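Pectinesterase (Aspergillus niger, PDB 5C1E) catalyses hydrolysis of the methyl esters of pectin's galacturonosyl units, releasing methanol, and is probably involved in the maceration and soft-rotting of plant tissue. Local coordinates at residues S168-E173 with T284-E289; D175-G180 with K206-V211; Y198-C203 with A227-Q232; S212-V217 with L236-N241. One frame throughout, in Å; residues are numbered along the deposited sequence.

How the contacts relate
Followed from the N terminus, the chain opens contact 1 on strand 168-172 and contact 2 on strand 175-178, two successive sides of one turn of a parallel beta-helix. Strand 198-201 then opens contact 3. Segment 206-211 closes contact 2, and 212-217 opens contact 4 directly after it. Strand 228-232 closes contact 3, 236-241 closes contact 4, and only at 284-289 does contact 1 close, with the other three nested inside its loop. Contact 3 crosses both contact 2 and contact 4, which stand in series. Contacts 2 and 3 join successive turns within two sheets, contact 4 joins the loops beyond, and contact 1 fixes the C-terminal helix to the outside.

Contact 1 of 4, residues S168-E173 with T284-E289; sequences SVWFGE and TTVLGE. With SO4 (sulfate ion), chain C.
Trp170 turns the edge of its indole toward Val286, whose CG2 lies in the ring plane, 3.9 Å from CE3; the two side chains cross at about a right angle. Elsewhere on the rim, Trp170 NE1 donates to O2 of a sulfate, probably from the crystallisation liquor, at 3.0 Å. Tyr150 meets the indole with its ring tilted by about 20°, and Lys283 makes a cation-pi contact with it; both also bond the sulfate, so one anion ties together an aromatic pair and a cation. The CB of Trp170 points toward the helix, and CG is anti to the backbone N (chi1 -177°), beside the carbonyl carbon.

The polar part of the contact is a single bond. Ser168 OG donates to Val286 O over a short 2.6 Å, in the carbonyl plane and on a lone pair, while also accepting from Trp197 N. The hydroxyl thus relays between the end of a helix and the backbone of the next turn. Val286 lies between this bond and the indole: its CG1 is 3.5 Å from Val169 O and its CG2 abuts the ring edge at CE3. Leu287 CD1 adds an apolar contact, 4.2 Å from Trp170 CB, and its CD2 lies against Ser168 O at 3.6 Å. Just beyond, Gly288 leaves the helix with positive phi.

The example illustrates how a beta-helix can be covered from outside. Helix 283-287 lies against strand 168-172 of the long parallel sheet, flanked there by strands 148-152 and 198-201, and Val286 also reaches Ala199 on the latter.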
loop_
_atom_site.group_PDB
_atom_site.type_symbol
_atom_site.label_atom_id
_atom_site.label_comp_id
_atom_site.label_asym_id
_atom_site.label_seq_id
_atom_site.Cartn_x
_atom_site.Cartn_y
_atom_site.Cartn_z
ATOM N N SER A 168 6.230 -9.258 -1.211
ATOM C CA SER A 168 5.187 -10.259 -1.223
ATOM C C SER A 168 4.088 -9.712 -0.330
ATOM O O SER A 168 4.275 -9.580 0.893
ATOM C CB SER A 168 5.675 -11.615 -0.748
ATOM O OG SER A 168 4.751 -12.588 -1.162
ATOM N N VAL A 169 2.961 -9.365 -0.949
ATOM C CA VAL A 169 2.012 -8.454 -0.309
ATOM C C VAL A 169 0.578 -8.910 -0.455
ATOM O O VAL A 169 0.156 -9.364 -1.525
ATOM C CB VAL A 169 2.217 -6.997 -0.817
ATOM C CG1 VAL A 169 2.159 -6.940 -2.330
ATOM C CG2 VAL A 169 1.236 -6.026 -0.169
ATOM N N TRP A 170 -0.152 -8.796 0.654
ATOM C CA TRP A 170 -1.568 -9.126 0.747
ATOM C C TRP A 170 -2.354 -7.859 1.047
ATOM O O TRP A 170 -2.075 -7.188 2.046
ATOM C CB TRP A 170 -1.797 -10.109 1.882
ATOM C CG TRP A 170 -3.222 -10.565 2.025
ATOM C CD1 TRP A 170 -4.238 -9.898 2.643
ATOM C CD2 TRP A 170 -3.775 -11.813 1.584
ATOM N NE1 TRP A 170 -5.383 -10.640 2.613
ATOM C CE2 TRP A 170 -5.131 -11.823 1.968
ATOM C CE3 TRP A 170 -3.257 -12.922 0.914
ATOM C CZ2 TRP A 170 -5.978 -12.887 1.683
ATOM C CZ3 TRP A 170 -4.094 -13.985 0.640
ATOM C CH2 TRP A 170 -5.441 -13.965 1.017
ATOM N N PHE A 171 -3.296 -7.529 0.164
ATOM C CA PHE A 171 -4.241 -6.427 0.362
ATOM C C PHE A 171 -5.597 -7.019 0.664
ATOM O O PHE A 171 -6.157 -7.722 -0.160
ATOM C CB PHE A 171 -4.347 -5.554 -0.878
ATOM C CG PHE A 171 -3.069 -4.862 -1.239
ATOM C CD1 PHE A 171 -2.780 -3.619 -0.722
ATOM C CD2 PHE A 171 -2.179 -5.441 -2.126
ATOM C CE1 PHE A 171 -1.605 -2.966 -1.053
ATOM C CE2 PHE A 171 -0.996 -4.794 -2.467
ATOM C CZ PHE A 171 -0.710 -3.555 -1.922
ATOM N N GLY A 172 -6.085 -6.778 1.876
ATOM C CA GLY A 172 -7.352 -7.340 2.318
ATOM C C GLY A 172 -8.355 -6.240 2.604
ATOM O O GLY A 172 -8.078 -5.304 3.367
ATOM N N GLU A 173 -9.542 -6.363 2.034
ATOM C CA GLU A 173 -10.625 -5.412 2.299
ATOM C C GLU A 173 -10.186 -3.952 2.110
ATOM O O GLU A 173 -10.551 -3.094 2.904
ATOM C CB GLU A 173 -11.171 -5.609 3.713
ATOM C CG GLU A 173 -11.823 -6.958 3.941
ATOM C CD GLU A 173 -12.174 -7.239 5.406
ATOM O OE1 GLU A 173 -12.052 -6.356 6.288
ATOM O OE2 GLU A 173 -12.575 -8.387 5.683
ATOM N N THR A 284 -0.704 -17.866 3.908
ATOM C CA THR A 284 0.496 -18.663 4.119
ATOM C C THR A 284 1.350 -18.656 2.840
ATOM O O THR A 284 2.570 -18.543 2.905
ATOM C CB THR A 284 0.157 -20.084 4.587
ATOM O OG1 THR A 284 -0.409 -20.003 5.901
ATOM C CG2 THR A 284 1.404 -20.962 4.613
ATOM N N THR A 285 0.693 -18.770 1.692
ATOM C CA THR A 285 1.378 -18.724 0.414
ATOM C C THR A 285 2.068 -17.373 0.220
ATOM O O THR A 285 3.212 -17.321 -0.200
ATOM C CB THR A 285 0.383 -18.986 -0.728
ATOM O OG1 THR A 285 0.006 -20.373 -0.706
ATOM C CG2 THR A 285 0.974 -18.651 -2.069
ATOM N N VAL A 286 1.383 -16.286 0.539
ATOM C CA VAL A 286 1.886 -14.935 0.211
ATOM C C VAL A 286 2.865 -14.409 1.260
ATOM O O VAL A 286 3.876 -13.772 0.930
ATOM C CB VAL A 286 0.702 -13.948 0.024
ATOM C CG1 VAL A 286 1.186 -12.532 -0.299
ATOM C CG2 VAL A 286 -0.255 -14.459 -1.037
ATOM N N LEU A 287 2.577 -14.676 2.528
ATOM C CA LEU A 287 3.301 -14.068 3.641
ATOM C C LEU A 287 4.148 -15.034 4.478
ATOM O O LEU A 287 4.950 -14.596 5.302
ATOM C CB LEU A 287 2.314 -13.370 4.564
ATOM C CG LEU A 287 1.390 -12.317 3.943
ATOM C CD1 LEU A 287 0.408 -11.862 5.000
ATOM C CD2 LEU A 287 2.193 -11.150 3.394
ATOM N N GLY A 288 3.969 -16.329 4.267
ATOM C CA GLY A 288 4.674 -17.338 5.046
ATOM C C GLY A 288 3.807 -17.888 6.157
ATOM O O GLY A 288 2.826 -17.269 6.576
ATOM N N GLU A 289 4.191 -19.061 6.638
ATOM C CA GLU A 289 3.439 -19.777 7.667
ATOM C C GLU A 289 3.348 -19.031 9.000
ATOM O O GLU A 289 2.491 -19.343 9.815
ATOM C CB GLU A 289 4.097 -21.135 7.923
ATOM C CG GLU A 289 5.470 -21.013 8.580
ATOM C CD GLU A 289 6.201 -22.339 8.716
ATOM O OE1 GLU A 289 5.932 -23.269 7.916
ATOM O OE2 GLU A 289 7.045 -22.441 9.639
HETATM S S SO4 C . -7.645 -11.016 5.613
HETATM O O1 SO4 C . -9.020 -10.988 6.194
HETATM O O2 SO4 C . -7.512 -9.883 4.659
HETATM O O3 SO4 C . -6.594 -10.925 6.662
HETATM O O4 SO4 C . -7.458 -12.314 4.922
#

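Contact 2 of 4, residues D175-G180 with K206-V211; sequences DIVSNG and KAASGV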
loop_
_atom_site.group_PDB
_atom_site.type_symbol
_atom_site.label_atom_id
_atom_site.label_comp_id
_atom_site.label_asym_id
_atom_site.label_seq_id
_atom_site.Cartn_x
_atom_site.Cartn_y
_atom_site.Cartn_z
ATOM N N ASP A 175 -9.880 -0.417 -0.370
ATOM C CA ASP A 175 -10.424 0.306 -1.502
ATOM C C ASP A 175 -9.247 0.734 -2.346
ATOM O O ASP A 175 -8.357 1.437 -1.873
ATOM C CB ASP A 175 -11.264 1.511 -1.051
ATOM C CG ASP A 175 -12.629 1.103 -0.485
ATOM O OD1 ASP A 175 -13.185 0.059 -0.883
ATOM O OD2 ASP A 175 -13.144 1.836 0.373
ATOM N N ILE A 176 -9.235 0.279 -3.595
ATOM C CA ILE A 176 -8.179 0.587 -4.525
ATOM C C ILE A 176 -8.810 1.497 -5.571
ATOM O O ILE A 176 -9.712 1.083 -6.314
ATOM C CB ILE A 176 -7.578 -0.706 -5.095
ATOM C CG1 ILE A 176 -6.881 -1.479 -3.976
ATOM C CG2 ILE A 176 -6.648 -0.420 -6.261
ATOM C CD1 ILE A 176 -6.500 -2.900 -4.327
ATOM N N VAL A 177 -8.353 2.748 -5.584
ATOM C CA VAL A 177 -9.062 3.855 -6.223
ATOM C C VAL A 177 -8.204 4.481 -7.315
ATOM O O VAL A 177 -7.180 5.078 -7.022
ATOM C CB VAL A 177 -9.432 4.930 -5.187
ATOM C CG1 VAL A 177 -10.262 6.045 -5.825
ATOM C CG2 VAL A 177 -10.188 4.301 -4.010
ATOM N N SER A 178 -8.620 4.349 -8.572
ATOM C CA SER A 178 -7.884 4.951 -9.688
ATOM C C SER A 178 -8.337 6.390 -9.948
ATOM O O SER A 178 -9.545 6.646 -10.115
ATOM C CB SER A 178 -8.049 4.130 -10.988
ATOM O OG SER A 178 -7.234 2.972 -11.009
ATOM N N ASN A 179 -7.378 7.322 -10.008
ATOM C CA ASN A 179 -7.666 8.738 -10.312
ATOM C C ASN A 179 -7.164 9.171 -11.696
ATOM O O ASN A 179 -7.068 10.372 -11.990
ATOM C CB ASN A 179 -7.125 9.685 -9.227
ATOM C CG ASN A 179 -5.642 9.530 -8.992
ATOM O OD1 ASN A 179 -4.975 8.776 -9.694
ATOM N ND2 ASN A 179 -5.120 10.240 -8.003
ATOM N N GLY A 180 -6.857 8.189 -12.535
ATOM C CA GLY A 180 -6.372 8.421 -13.894
ATOM C C GLY A 180 -6.213 7.090 -14.606
ATOM O O GLY A 180 -6.289 6.036 -13.977
ATOM N N LYS A 206 -12.249 0.755 -7.889
ATOM C CA LYS A 206 -13.188 1.729 -8.457
ATOM C C LYS A 206 -12.488 3.033 -8.839
ATOM O O LYS A 206 -11.361 3.282 -8.423
ATOM C CB LYS A 206 -14.310 2.025 -7.452
ATOM C CG LYS A 206 -13.798 2.518 -6.101
ATOM C CD LYS A 206 -14.938 2.996 -5.208
ATOM C CE LYS A 206 -14.562 2.976 -3.735
ATOM N NZ LYS A 206 -13.875 4.223 -3.321
ATOM N N ALA A 207 -13.171 3.851 -9.637
ATOM C CA ALA A 207 -12.697 5.192 -9.972
ATOM C C ALA A 207 -12.822 6.147 -8.788
ATOM O O ALA A 207 -13.699 5.997 -7.929
ATOM C CB ALA A 207 -13.488 5.755 -11.147
ATOM N N ALA A 208 -11.935 7.137 -8.750
ATOM C CA ALA A 208 -12.071 8.262 -7.835
ATOM C C ALA A 208 -13.340 9.017 -8.205
ATOM O O ALA A 208 -13.769 8.993 -9.364
ATOM C CB ALA A 208 -10.870 9.184 -7.939
ATOM N N SER A 209 -13.960 9.681 -7.235
ATOM C CA SER A 209 -15.183 10.400 -7.536
ATOM C C SER A 209 -14.851 11.529 -8.524
ATOM O O SER A 209 -13.778 12.103 -8.472
ATOM C CB SER A 209 -15.844 10.919 -6.262
ATOM O OG SER A 209 -14.978 11.796 -5.586
ATOM N N GLY A 210 -15.752 11.781 -9.467
ATOM C CA GLY A 210 -15.553 12.842 -10.460
ATOM C C GLY A 210 -14.680 12.509 -11.666
ATOM O O GLY A 210 -14.577 13.320 -12.577
ATOM N N VAL A 211 -14.051 11.333 -11.677
ATOM C CA VAL A 211 -13.207 10.940 -12.801
ATOM C C VAL A 211 -13.877 9.791 -13.561
ATOM O O VAL A 211 -14.341 8.805 -12.965
ATOM C CB VAL A 211 -11.766 10.595 -12.349
ATOM C CG1 VAL A 211 -11.682 9.218 -11.719
ATOM C CG2 VAL A 211 -10.804 10.696 -13.520
#
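Lys206 N donates to Ile176 O at 3.0 Å, the first of three backbone bonds that join successive turns of the parallel beta-helix here. Ser178 N returns the link to Lys206 O, and Ala208 N then donates to Ser178 O at 2.8 Å, lying 37° above the carbonyl plane rather than in it. That oxygen is approached by the CA-H of Ala207 as well. Lys206 O is shared in the same manner, with Val177 CA 3.2 Å away.

Side chains pack in register over this backbone. Val177 wedges CG1 against the second segment, 3.5 Å from Ala208 CA, tighter than usual for carbons, and 3.8 Å from Ala208 CB. Val177 CG2, the other branch, meets Lys206 NZ at 3.8 Å: the two side chains run side by side in the same direction, and the lysine bends at its last torsion (chi4 86°) to place the ammonium there.

The polar ends of the first segment have partners farther out. Asp175 OD2 bonds Tyr69 OH, Asn179 ND2 bonds Gly137 O, and Ser178 OG is paired with Tyr162 OH; the Ser178 side chain lies about 10 Å from that of Asp161, the predicted active-site residue. Where the second strand ends, a type II turn from Ala208 to Val211 carries the chain onward. The opposite charges of Asp175 and Lys206 may still attract, although OD2 and NZ are 4.5 Å apart, beyond a salt bridge.

Contact 3 of 4, residues Y198-C203 with A227-Q232; sequences YAIDNC and ARVIYQ. With SO4 (sulfate ion), chain E.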
loop_
_atom_site.group_PDB
_atom_site.type_symbol
_atom_site.label_atom_id
_atom_site.label_comp_id
_atom_site.label_asym_id
_atom_site.label_seq_id
_atom_site.Cartn_x
_atom_site.Cartn_y
_atom_site.Cartn_z
ATOM N N TYR A 198 1.723 -10.712 -5.269
ATOM C CA TYR A 198 0.687 -9.775 -4.830
ATOM C C TYR A 198 -0.632 -10.548 -4.794
ATOM O O TYR A 198 -1.026 -11.181 -5.799
ATOM C CB TYR A 198 0.434 -8.641 -5.816
ATOM C CG TYR A 198 1.515 -7.590 -6.032
ATOM C CD1 TYR A 198 2.867 -7.821 -5.741
ATOM C CD2 TYR A 198 1.168 -6.376 -6.624
ATOM C CE1 TYR A 198 3.826 -6.841 -5.971
ATOM C CE2 TYR A 198 2.108 -5.404 -6.877
ATOM C CZ TYR A 198 3.428 -5.630 -6.559
ATOM O OH TYR A 198 4.312 -4.644 -6.838
ATOM N N ALA A 199 -1.338 -10.424 -3.687
ATOM C CA ALA A 199 -2.698 -10.942 -3.585
ATOM C C ALA A 199 -3.622 -9.794 -3.215
ATOM O O ALA A 199 -3.454 -9.165 -2.169
ATOM C CB ALA A 199 -2.778 -12.054 -2.551
ATOM N N ILE A 200 -4.606 -9.530 -4.078
ATOM C CA ILE A 200 -5.625 -8.512 -3.805
ATOM C C ILE A 200 -6.925 -9.251 -3.497
ATOM O O ILE A 200 -7.516 -9.862 -4.385
ATOM C CB ILE A 200 -5.738 -7.536 -4.984
ATOM C CG1 ILE A 200 -4.433 -6.748 -5.061
ATOM C CG2 ILE A 200 -6.931 -6.610 -4.806
ATOM C CD1 ILE A 200 -4.168 -6.130 -6.392
ATOM N N ASP A 201 -7.313 -9.233 -2.223
ATOM C CA ASP A 201 -8.352 -10.127 -1.701
ATOM C C ASP A 201 -9.496 -9.380 -1.039
ATOM O O ASP A 201 -9.286 -8.579 -0.128
ATOM C CB ASP A 201 -7.752 -11.107 -0.688
ATOM C CG ASP A 201 -8.782 -12.067 -0.122
ATOM O OD1 ASP A 201 -9.053 -13.098 -0.759
ATOM O OD2 ASP A 201 -9.291 -11.802 0.978
ATOM N N ASN A 202 -10.718 -9.665 -1.477
ATOM C CA ASN A 202 -11.899 -8.976 -0.934
ATOM C C ASN A 202 -11.719 -7.458 -0.944
ATOM O O ASN A 202 -12.076 -6.763 0.008
ATOM C CB ASN A 202 -12.212 -9.500 0.485
ATOM C CG ASN A 202 -12.802 -10.906 0.478
ATOM O OD1 ASN A 202 -12.106 -11.915 0.699
ATOM N ND2 ASN A 202 -14.097 -10.981 0.234
ATOM N N CYS A 203 -11.139 -6.940 -2.024
ATOM C CA CYS A 203 -10.983 -5.505 -2.182
ATOM C C CYS A 203 -12.055 -4.946 -3.107
ATOM O O CYS A 203 -12.814 -5.684 -3.740
ATOM C CB CYS A 203 -9.585 -5.167 -2.706
ATOM S SG CYS A 203 -8.248 -5.598 -1.556
ATOM N N ALA A 227 6.411 -10.956 -12.976
ATOM C CA ALA A 227 5.368 -10.321 -12.194
ATOM C C ALA A 227 4.281 -11.342 -11.851
ATOM O O ALA A 227 3.778 -12.008 -12.749
ATOM C CB ALA A 227 4.753 -9.202 -13.004
ATOM N N ARG A 228 3.912 -11.431 -10.577
ATOM C CA ARG A 228 2.843 -12.333 -10.144
ATOM C C ARG A 228 1.793 -11.649 -9.288
ATOM O O ARG A 228 2.080 -11.193 -8.176
ATOM C CB ARG A 228 3.410 -13.515 -9.368
ATOM C CG ARG A 228 2.342 -14.520 -8.947
ATOM C CD ARG A 228 2.924 -15.902 -8.710
ATOM N NE ARG A 228 3.956 -15.889 -7.691
ATOM C CZ ARG A 228 4.724 -16.937 -7.406
ATOM N NH1 ARG A 228 4.549 -18.085 -8.057
ATOM N NH2 ARG A 228 5.656 -16.852 -6.466
ATOM N N VAL A 229 0.576 -11.597 -9.814
ATOM C CA VAL A 229 -0.515 -10.880 -9.159
ATOM C C VAL A 229 -1.813 -11.664 -9.312
ATOM O O VAL A 229 -2.111 -12.144 -10.410
ATOM C CB VAL A 229 -0.717 -9.509 -9.804
ATOM C CG1 VAL A 229 -1.826 -8.739 -9.104
ATOM C CG2 VAL A 229 0.591 -8.697 -9.794
ATOM N N ILE A 230 -2.560 -11.781 -8.211
ATOM C CA ILE A 230 -3.914 -12.356 -8.225
ATOM C C ILE A 230 -4.923 -11.380 -7.629
ATOM O O ILE A 230 -4.690 -10.815 -6.550
ATOM C CB ILE A 230 -3.994 -13.745 -7.526
ATOM C CG1 ILE A 230 -5.430 -14.288 -7.605
ATOM C CG2 ILE A 230 -3.520 -13.699 -6.087
ATOM C CD1 ILE A 230 -5.519 -15.770 -7.332
ATOM N N TYR A 231 -6.033 -11.166 -8.342
ATOM C CA TYR A 231 -7.183 -10.461 -7.798
ATOM C C TYR A 231 -8.252 -11.515 -7.534
ATOM O O TYR A 231 -8.681 -12.214 -8.457
ATOM C CB TYR A 231 -7.740 -9.436 -8.786
ATOM C CG TYR A 231 -6.945 -8.146 -8.967
ATOM C CD1 TYR A 231 -5.771 -8.133 -9.715
ATOM C CD2 TYR A 231 -7.427 -6.932 -8.499
ATOM C CE1 TYR A 231 -5.059 -6.951 -9.922
ATOM C CE2 TYR A 231 -6.729 -5.743 -8.703
ATOM C CZ TYR A 231 -5.535 -5.759 -9.404
ATOM O OH TYR A 231 -4.826 -4.585 -9.634
ATOM N N GLN A 232 -8.647 -11.652 -6.274
ATOM C CA GLN A 232 -9.568 -12.712 -5.868
ATOM C C GLN A 232 -10.655 -12.194 -4.935
ATOM O O GLN A 232 -10.417 -11.299 -4.101
ATOM C CB GLN A 232 -8.796 -13.862 -5.198
ATOM C CG GLN A 232 -7.921 -13.445 -4.042
ATOM C CD GLN A 232 -7.107 -14.597 -3.465
ATOM O OE1 GLN A 232 -6.632 -15.451 -4.191
ATOM N NE2 GLN A 232 -6.900 -14.582 -2.170
HETATM S S SO4 E . 6.661 -20.400 -6.463
HETATM O O1 SO4 E . 5.400 -21.048 -6.029
HETATM O O2 SO4 E . 6.943 -19.215 -5.628
HETATM O O3 SO4 E . 7.774 -21.366 -6.350
HETATM O O4 SO4 E . 6.526 -20.027 -7.894
#
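Ile200 presses its CD1 onto one face of the Tyr231 ring, a CH-pi contact made between adjacent strands of the parallel beta-helix. Ile200 CD1 is 3.6 Å from the centroid of the Tyr231 ring, set toward the rim nearest CZ, while Ile200 CG2 rests 3.7 Å from Tyr231 CD2. Isoleucine and tyrosine lie side by side, pointing the same way, with the ring held at its far end by a bond from OH to Leu219 O.

On this same face Val229 puts CG2 beside the Tyr198 ring, 4.0 Å from Tyr198 CD2. On the opposite face of the sheet, Ile230 CG2 packs beside the small Ala199, 4.0 Å from its CB.

Strands 198-201 and 228-232 run 9° from parallel, in register from Tyr198 with Val229 to Asp201 with Gln232, and the backbone bonds alternate regularly, with Asn202 N to Gln232 O the last.

At the N-terminal end of the second strand, Arg228 grips a sulfate in a two-pronged bond through NH1 and NH2. At the other end Gln232 OE1 accepts from Val281 N, and Gln232 NE2 donates to Asp201 OD1 at 3.0 Å, on the anti side but 34° out of the carboxylate plane, with carboxylate and amide planes 74° apart.

Contact 4 of 4, residues S212-V217 with L236-N241; sequences SLTEEV and LSDIIN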
loop_
_atom_site.group_PDB
_atom_site.type_symbol
_atom_site.label_atom_id
_atom_site.label_comp_id
_atom_site.label_asym_id
_atom_site.label_seq_id
_atom_site.Cartn_x
_atom_site.Cartn_y
_atom_site.Cartn_z
ATOM N N SER A 212 -13.951 9.945 -14.884
ATOM C CA SER A 212 -14.557 8.947 -15.773
ATOM C C SER A 212 -13.449 8.140 -16.461
ATOM O O SER A 212 -12.678 8.678 -17.268
ATOM C CB SER A 212 -15.432 9.627 -16.830
ATOM O OG SER A 212 -14.694 10.631 -17.511
ATOM N N LEU A 213 -13.408 6.850 -16.150
ATOM C CA LEU A 213 -12.322 5.967 -16.559
ATOM C C LEU A 213 -12.846 4.625 -17.065
ATOM O O LEU A 213 -12.158 3.616 -16.957
ATOM C CB LEU A 213 -11.404 5.721 -15.367
ATOM C CG LEU A 213 -10.670 6.943 -14.812
ATOM C CD1 LEU A 213 -9.899 6.563 -13.563
ATOM C CD2 LEU A 213 -9.736 7.534 -15.858
ATOM N N THR A 214 -14.063 4.605 -17.613
ATOM C CA THR A 214 -14.638 3.345 -18.071
ATOM C C THR A 214 -13.680 2.658 -19.039
ATOM O O THR A 214 -13.268 3.245 -20.021
ATOM C CB THR A 214 -16.015 3.560 -18.721
ATOM O OG1 THR A 214 -16.883 4.149 -17.747
ATOM C CG2 THR A 214 -16.619 2.226 -19.202
ATOM N N GLU A 215 -13.322 1.417 -18.726
ATOM C CA GLU A 215 -12.417 0.595 -19.548
ATOM C C GLU A 215 -11.027 1.197 -19.796
ATOM O O GLU A 215 -10.343 0.795 -20.730
ATOM C CB GLU A 215 -13.096 0.215 -20.879
ATOM C CG GLU A 215 -14.347 -0.615 -20.642
ATOM C CD GLU A 215 -14.937 -1.251 -21.886
ATOM O OE1 GLU A 215 -14.434 -1.018 -22.997
ATOM O OE2 GLU A 215 -15.902 -2.012 -21.735
ATOM N N GLU A 216 -10.580 2.118 -18.933
ATOM C CA GLU A 216 -9.265 2.742 -19.104
ATOM C C GLU A 216 -8.228 2.290 -18.080
ATOM O O GLU A 216 -7.115 2.826 -18.043
ATOM C CB GLU A 216 -9.392 4.261 -19.041
ATOM C CG GLU A 216 -10.329 4.823 -20.087
ATOM C CD GLU A 216 -10.288 6.333 -20.188
ATOM O OE1 GLU A 216 -9.717 7.004 -19.310
ATOM O OE2 GLU A 216 -10.842 6.837 -21.182
ATOM N N VAL A 217 -8.591 1.342 -17.224
ATOM C CA VAL A 217 -7.697 0.918 -16.148
ATOM C C VAL A 217 -7.362 -0.557 -16.350
ATOM O O VAL A 217 -8.223 -1.365 -16.720
ATOM C CB VAL A 217 -8.302 1.207 -14.747
ATOM C CG1 VAL A 217 -7.415 0.691 -13.627
ATOM C CG2 VAL A 217 -8.507 2.704 -14.559
ATOM N N LEU A 236 -14.707 -5.470 -8.976
ATOM C CA LEU A 236 -14.029 -4.713 -10.027
ATOM C C LEU A 236 -15.060 -3.890 -10.775
ATOM O O LEU A 236 -15.975 -4.460 -11.403
ATOM C CB LEU A 236 -13.352 -5.663 -10.996
ATOM C CG LEU A 236 -12.312 -6.629 -10.411
ATOM C CD1 LEU A 236 -11.850 -7.525 -11.544
ATOM C CD2 LEU A 236 -11.151 -5.875 -9.787
ATOM N N SER A 237 -14.932 -2.565 -10.711
ATOM C CA SER A 237 -15.889 -1.697 -11.390
ATOM C C SER A 237 -15.631 -1.668 -12.901
ATOM O O SER A 237 -14.651 -2.249 -13.391
ATOM C CB SER A 237 -15.845 -0.284 -10.812
ATOM O OG SER A 237 -14.803 0.483 -11.381
ATOM N N ASP A 238 -16.484 -0.948 -13.625
ATOM C CA ASP A 238 -16.347 -0.841 -15.080
ATOM C C ASP A 238 -15.108 -0.083 -15.555
ATOM O O ASP A 238 -14.906 0.057 -16.752
ATOM C CB ASP A 238 -17.610 -0.234 -15.714
ATOM C CG ASP A 238 -17.764 1.263 -15.450
ATOM O OD1 ASP A 238 -16.970 1.873 -14.700
ATOM O OD2 ASP A 238 -18.719 1.838 -16.010
ATOM N N ILE A 239 -14.266 0.397 -14.639
ATOM C CA ILE A 239 -12.971 0.952 -15.058
ATOM C C ILE A 239 -12.032 -0.067 -15.701
ATOM O O ILE A 239 -11.161 0.314 -16.481
ATOM C CB ILE A 239 -12.220 1.685 -13.917
ATOM C CG1 ILE A 239 -11.836 0.735 -12.762
ATOM C CG2 ILE A 239 -13.062 2.857 -13.421
ATOM C CD1 ILE A 239 -10.911 1.370 -11.745
ATOM N N ILE A 240 -12.197 -1.348 -15.382
ATOM C CA ILE A 240 -11.257 -2.368 -15.875
ATOM C C ILE A 240 -11.452 -2.662 -17.361
ATOM O O ILE A 240 -12.524 -3.100 -17.800
ATOM C CB ILE A 240 -11.318 -3.666 -15.039
ATOM C CG1 ILE A 240 -11.011 -3.365 -13.563
ATOM C CG2 ILE A 240 -10.355 -4.711 -15.598
ATOM C CD1 ILE A 240 -9.687 -2.668 -13.323
ATOM N N ASN A 241 -10.403 -2.417 -18.134
ATOM C CA ASN A 241 -10.404 -2.725 -19.548
ATOM C C ASN A 241 -10.674 -4.222 -19.759
ATOM O O ASN A 241 -10.191 -5.048 -19.007
ATOM C CB ASN A 241 -9.062 -2.317 -20.148
ATOM C CG ASN A 241 -9.017 -2.506 -21.642
ATOM O OD1 ASN A 241 -8.837 -3.617 -22.126
ATOM N ND2 ASN A 241 -9.225 -1.422 -22.385
#
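Ile239 CG1 lies between the backbone N and the carbonyl carbon (chi1 64°), and chi2 (171°) extends CD1 to Val217 CG2, 3.9 Å away, where two loops of the parallel beta-helix meet. Val217 CG1 is anti to its own N (chi1 177°), and the two side chains lie side by side, pointing the same way. Leu213 CB meets the other branch, Ile239 CG2, and Ile240 CD1 approaches Val217 CG1 at 4.1 Å.

Each loop contains a beta turn: type II from Leu213 to Glu216, type I from Ser237 to Ile240. The two loops are joined through their backbones. Glu215 N donates to Asp238 O at 2.9 Å, on a lone pair; Val217 N donates to Ile239 O, and Asn241 N to Val217 O at 2.8 Å.

Leu213, Val217 and Ile239, all buried, each touch Ser178 of strand 175-178. The exposed side of the contact is polar, and the Thr214 OG1 bond to Asp238 OD2 is weak. Asn241, with OD1 taken by Lys243 N, closes the contact with its amide: Asn241 ND2 donates to Glu215 O at 3.0 Å, with the oxygen close to the plane of the amide.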